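Local coordinates for amine oxidase domain-containing protein (Pyrococcus furiosus, PDB 3NRN) that binds AMP in a Rossmann-type nucleotide site and is probably a flavin-dependent oxidoreductase of the amine oxidase family, its substrate unknown, at residues A155-L160 and M316-L321; P181-G186 and G296-S301. One frame throughout, in Å; residues are numbered along the deposited sequence.

Contact 1 (A155-L160 and M316-L321); sequences ADSVSL and MAHMAL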
loop_
_atom_site.group_PDB
_atom_site.type_symbol
_atom_site.label_atom_id
_atom_site.label_comp_id
_atom_site.label_asym_id
_atom_site.label_seq_id
_atom_site.Cartn_x
_atom_site.Cartn_y
_atom_site.Cartn_z
ATOM N N ALA A 155 4.255 -5.185 6.427
ATOM C CA ALA A 155 2.981 -4.504 6.233
ATOM C C ALA A 155 2.936 -3.037 6.643
ATOM O O ALA A 155 2.219 -2.249 6.018
ATOM C CB ALA A 155 1.854 -5.278 6.949
ATOM N N ASP A 156 3.702 -2.653 7.662
ATOM C CA ASP A 156 3.658 -1.272 8.139
ATOM C C ASP A 156 4.993 -0.531 8.232
ATOM O O ASP A 156 5.029 0.617 8.671
ATOM C CB ASP A 156 2.971 -1.228 9.512
ATOM C CG ASP A 156 1.689 -2.055 9.554
ATOM O OD1 ASP A 156 0.817 -1.857 8.680
ATOM O OD2 ASP A 156 1.551 -2.906 10.463
ATOM N N SER A 157 6.082 -1.181 7.833
ATOM C CA SER A 157 7.400 -0.560 7.885
ATOM C C SER A 157 7.804 -0.031 9.259
ATOM O O SER A 157 8.508 0.970 9.351
ATOM C CB SER A 157 7.490 0.578 6.865
ATOM O OG SER A 157 7.683 0.062 5.562
ATOM N N VAL A 158 7.353 -0.691 10.318
ATOM C CA VAL A 158 7.701 -0.288 11.679
ATOM C C VAL A 158 7.921 -1.540 12.513
ATOM O O VAL A 158 7.658 -2.655 12.056
ATOM C CB VAL A 158 6.590 0.548 12.357
ATOM C CG1 VAL A 158 6.315 1.808 11.551
ATOM C CG2 VAL A 158 5.330 -0.279 12.508
ATOM N N SER A 159 8.420 -1.351 13.728
ATOM C CA SER A 159 8.651 -2.464 14.635
ATOM C C SER A 159 7.344 -2.732 15.358
ATOM O O SER A 159 6.490 -1.848 15.465
ATOM C CB SER A 159 9.743 -2.120 15.649
ATOM O OG SER A 159 10.999 -1.996 15.005
ATOM N N LEU A 160 7.191 -3.953 15.854
ATOM C CA LEU A 160 5.981 -4.340 16.561
ATOM C C LEU A 160 5.659 -3.357 17.690
ATOM O O LEU A 160 4.497 -3.004 17.909
ATOM C CB LEU A 160 6.144 -5.758 17.111
ATOM C CG LEU A 160 4.860 -6.515 17.446
ATOM C CD1 LEU A 160 3.904 -6.480 16.263
ATOM C CD2 LEU A 160 5.207 -7.948 17.796
HETATM N N MSE A 316 11.450 -10.050 -5.183
HETATM C CA MSE A 316 11.375 -8.711 -4.605
HETATM C C MSE A 316 11.309 -8.840 -3.094
HETATM O O MSE A 316 10.421 -9.510 -2.563
HETATM C CB MSE A 316 10.133 -7.953 -5.102
HETATM C CG MSE A 316 10.193 -7.444 -6.552
HETATM SE SE MSE A 316 8.718 -6.438 -6.951
HETATM C CE MSE A 316 9.053 -5.948 -8.616
ATOM N N ALA A 317 12.254 -8.208 -2.406
ATOM C CA ALA A 317 12.296 -8.255 -0.951
ATOM C C ALA A 317 12.059 -6.865 -0.390
ATOM O O ALA A 317 12.496 -5.865 -0.964
ATOM C CB ALA A 317 13.647 -8.787 -0.473
ATOM N N HIS A 318 11.377 -6.815 0.746
ATOM C CA HIS A 318 11.050 -5.561 1.411
ATOM C C HIS A 318 11.795 -5.464 2.730
ATOM O O HIS A 318 11.870 -6.434 3.478
ATOM C CB HIS A 318 9.538 -5.497 1.662
ATOM C CG HIS A 318 9.103 -4.330 2.496
ATOM N ND1 HIS A 318 9.297 -4.272 3.859
ATOM C CD2 HIS A 318 8.469 -3.182 2.159
ATOM C CE1 HIS A 318 8.798 -3.141 4.326
ATOM N NE2 HIS A 318 8.290 -2.462 3.313
HETATM N N MSE A 319 12.345 -4.287 3.008
HETATM C CA MSE A 319 13.073 -4.055 4.246
HETATM C C MSE A 319 12.622 -2.725 4.832
HETATM O O MSE A 319 12.723 -1.689 4.174
HETATM C CB MSE A 319 14.595 -4.000 3.990
HETATM C CG MSE A 319 15.452 -3.713 5.249
HETATM SE SE MSE A 319 17.197 -3.177 4.965
HETATM C CE MSE A 319 16.984 -1.463 4.895
ATOM N N ALA A 320 12.104 -2.757 6.054
ATOM C CA ALA A 320 11.707 -1.527 6.727
ATOM C C ALA A 320 13.042 -0.897 7.145
ATOM O O ALA A 320 13.848 -1.534 7.828
ATOM C CB ALA A 320 10.855 -1.853 7.952
ATOM N N LEU A 321 13.294 0.340 6.732
ATOM C CA LEU A 321 14.568 0.970 7.072
ATOM C C LEU A 321 14.696 1.373 8.541
ATOM O O LEU A 321 15.745 1.176 9.157
ATOM C CB LEU A 321 14.806 2.196 6.189
ATOM C CG LEU A 321 16.132 2.933 6.415
ATOM C CD1 LEU A 321 17.304 2.017 6.104
ATOM C CD2 LEU A 321 16.174 4.166 5.532
#
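The turn that leaves helix 142-156 meets the last residues of strand 312-320, a strand of the mixed sheet in this amine-oxidase-like fold, and Ser157 touches both His318 and Ala320 there. Ser157 is the first residue past the helix to drop helical backbone angles, and its positive phi (55°) turns the chain so that its main chain comes up against the strand. The evidence is the 3.7 Å between Ser157 CA and Ala320 CB, with Ser157 C at 3.8 Å from the same methyl; the two CB atoms stand 4.3 Å apart. The Ala320 methyl thus packs on backbone as well as on side chain. Beside it, with chi1 at -78°, Ser157 OG lies anti to its own carbonyl carbon and reaches the edge of the His318 imidazole, near the ring plane, 3.4 Å from His318 NE2 and 3.6 Å from His318 CE1. CG of His318 is anti to the backbone N (chi1 173°), which carries the ring out from the strand toward the serine. Just 134 Å² is buried in all, so the touch is small. Trp154 packs edge-to-face with the His318 ring, so that helix 142-156 itself also meets the strand, just before the turn that carries Ser157. Met319, whose CB points away from that turn, packs on Ile270 and Phe272 of the adjacent strand 269-277 and on Ala329 of helix 326-340.

Contact 2 (P181-G186 and G296-S301); sequences PGLIRG and GFNEPS
Leu183 reaches the end of strand 296-298 and the turn after it with both of its methyls. CD1 lies 3.6 Å from Pro300 O and 3.8 Å from Glu299 O, while CD2 is 3.8 Å from Asn298 ND2 and 4.0 Å from Pro300 CA. With CG anti to the carbonyl carbon (chi1 -64°) and CD1 anti to CA (chi2 -179°), CD1 faces the two carbonyls and CD2 the Asn298 amide. An alanine here would lack both methyls and would probably leave a gap against the Pro300 and Glu299 carbonyls and the Asn298 amide. A water adds a polar link: it donates to Pro300 O at 2.7 Å and, weakly, to Ile184 O at 3.3 Å. The contact is a buried join between two sheets, because strand 182-184 is the middle strand of a three-stranded antiparallel sheet and strand 296-298 belongs to the mixed seven-stranded one. Backbone bonds of Leu183 with Val79 and of Gly182 with Ile57 hold the first strand from both neighbours. Across the contact, Asn298 ND2 is hydrogen-bonded to Leu54 O, which fixes the amide beside the leucine. The CB of Glu299 points away from 181-186, and its carboxylate accepts hydrogen bonds from the backbone N-H groups of Arg281 (OE1) and of Ile282 and Gly283 (OE2).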
loop_
_atom_site.group_PDB
_atom_site.type_symbol
_atom_site.label_atom_id
_atom_site.label_comp_id
_atom_site.label_asym_id
_atom_site.label_seq_id
_atom_site.Cartn_x
_atom_site.Cartn_y
_atom_site.Cartn_z
ATOM N N PRO A 181 -2.495 -12.313 0.579
ATOM C CA PRO A 181 -2.221 -11.517 -0.618
ATOM C C PRO A 181 -2.464 -12.213 -1.944
ATOM O O PRO A 181 -2.770 -13.402 -2.002
ATOM C CB PRO A 181 -0.756 -11.149 -0.443
ATOM C CG PRO A 181 -0.200 -12.428 0.094
ATOM C CD PRO A 181 -1.237 -12.835 1.144
ATOM N N GLY A 182 -2.300 -11.442 -3.014
ATOM C CA GLY A 182 -2.481 -11.958 -4.353
ATOM C C GLY A 182 -1.634 -11.160 -5.319
ATOM O O GLY A 182 -1.420 -9.962 -5.119
ATOM N N LEU A 183 -1.145 -11.832 -6.356
ATOM C CA LEU A 183 -0.318 -11.209 -7.381
ATOM C C LEU A 183 -1.197 -10.668 -8.505
ATOM O O LEU A 183 -2.308 -11.150 -8.724
ATOM C CB LEU A 183 0.672 -12.227 -7.949
ATOM C CG LEU A 183 1.735 -12.791 -7.001
ATOM C CD1 LEU A 183 2.625 -13.774 -7.762
ATOM C CD2 LEU A 183 2.575 -11.659 -6.439
ATOM N N ILE A 184 -0.680 -9.673 -9.219
ATOM C CA ILE A 184 -1.402 -9.032 -10.306
ATOM C C ILE A 184 -0.774 -9.328 -11.669
ATOM O O ILE A 184 0.375 -8.968 -11.916
ATOM C CB ILE A 184 -1.399 -7.501 -10.135
ATOM C CG1 ILE A 184 -1.719 -7.128 -8.685
ATOM C CG2 ILE A 184 -2.403 -6.881 -11.087
ATOM C CD1 ILE A 184 -1.524 -5.670 -8.392
ATOM N N ARG A 185 -1.521 -9.964 -12.560
ATOM C CA ARG A 185 -0.972 -10.241 -13.883
ATOM C C ARG A 185 -0.748 -8.894 -14.550
ATOM O O ARG A 185 -1.626 -8.017 -14.514
ATOM C CB ARG A 185 -1.938 -11.091 -14.716
ATOM C CG ARG A 185 -1.455 -11.362 -16.143
ATOM C CD ARG A 185 -2.286 -12.461 -16.804
ATOM N NE ARG A 185 -2.028 -13.765 -16.197
ATOM C CZ ARG A 185 -0.892 -14.441 -16.343
ATOM N NH1 ARG A 185 0.091 -13.940 -17.085
ATOM N NH2 ARG A 185 -0.729 -15.608 -15.735
ATOM N N GLY A 186 0.433 -8.722 -15.136
ATOM C CA GLY A 186 0.755 -7.468 -15.790
ATOM C C GLY A 186 1.380 -6.469 -14.834
ATOM O O GLY A 186 1.768 -5.377 -15.239
ATOM N N GLY A 296 10.606 -9.654 4.546
ATOM C CA GLY A 296 9.974 -10.703 3.773
ATOM C C GLY A 296 10.205 -10.491 2.293
ATOM O O GLY A 296 10.749 -9.463 1.885
ATOM N N PHE A 297 9.805 -11.462 1.481
ATOM C CA PHE A 297 9.975 -11.334 0.044
ATOM C C PHE A 297 8.927 -12.138 -0.707
ATOM O O PHE A 297 8.292 -13.026 -0.141
ATOM C CB PHE A 297 11.392 -11.766 -0.370
ATOM C CG PHE A 297 11.713 -13.212 -0.074
ATOM C CD1 PHE A 297 11.317 -14.225 -0.944
ATOM C CD2 PHE A 297 12.427 -13.556 1.074
ATOM C CE1 PHE A 297 11.627 -15.558 -0.682
ATOM C CE2 PHE A 297 12.743 -14.888 1.348
ATOM C CZ PHE A 297 12.340 -15.892 0.466
ATOM N N ASN A 298 8.738 -11.798 -1.978
ATOM C CA ASN A 298 7.779 -12.490 -2.825
ATOM C C ASN A 298 8.431 -12.784 -4.174
ATOM O O ASN A 298 9.599 -12.451 -4.392
ATOM C CB ASN A 298 6.506 -11.639 -3.002
ATOM C CG ASN A 298 6.663 -10.530 -4.043
ATOM O OD1 ASN A 298 7.757 -10.028 -4.279
ATOM N ND2 ASN A 298 5.550 -10.137 -4.656
ATOM N N GLU A 299 7.672 -13.409 -5.068
ATOM C CA GLU A 299 8.158 -13.767 -6.399
ATOM C C GLU A 299 7.041 -13.462 -7.401
ATOM O O GLU A 299 6.344 -14.362 -7.869
ATOM C CB GLU A 299 8.518 -15.255 -6.411
ATOM C CG GLU A 299 9.036 -15.795 -7.728
ATOM C CD GLU A 299 9.587 -17.204 -7.581
ATOM O OE1 GLU A 299 10.821 -17.359 -7.464
ATOM O OE2 GLU A 299 8.783 -18.156 -7.563
ATOM N N PRO A 300 6.876 -12.178 -7.753
ATOM C CA PRO A 300 5.846 -11.709 -8.690
ATOM C C PRO A 300 5.732 -12.439 -10.027
ATOM O O PRO A 300 4.632 -12.574 -10.563
ATOM C CB PRO A 300 6.170 -10.219 -8.845
ATOM C CG PRO A 300 7.644 -10.165 -8.624
ATOM C CD PRO A 300 7.848 -11.109 -7.464
ATOM N N SER A 301 6.854 -12.918 -10.556
ATOM C CA SER A 301 6.844 -13.630 -11.833
ATOM C C SER A 301 6.254 -15.034 -11.696
ATOM O O SER A 301 6.087 -15.745 -12.686
ATOM C CB SER A 301 8.265 -13.731 -12.391
ATOM O OG SER A 301 9.086 -14.494 -11.527
HETATM O O HOH W 1 2.199 -11.555 -11.118
#

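From the N terminus, the chain first reaches 155-160 at the end of helix 142-156; it then runs through helix 165-178 and enters the small antiparallel sheet with segment 181-186. Contact 2 closes first, when 296-301 returns to 181-186 after 109 intervening residues; contact 1 closes next at 316-321, spanning 155 residues. The smaller loop therefore lies wholly within the larger, and the two do not cross. Their centres are 16 Å apart, yet they share the mixed sheet: strands 296-298 and 312-320 are antiparallel neighbours, joined by probable hydrogen bonds from Asn298 N to Met316 O (2.9 Å) and from His318 N to Gly296 O (3.0 Å). That sheet thus connects the helix end with the three-stranded sheet.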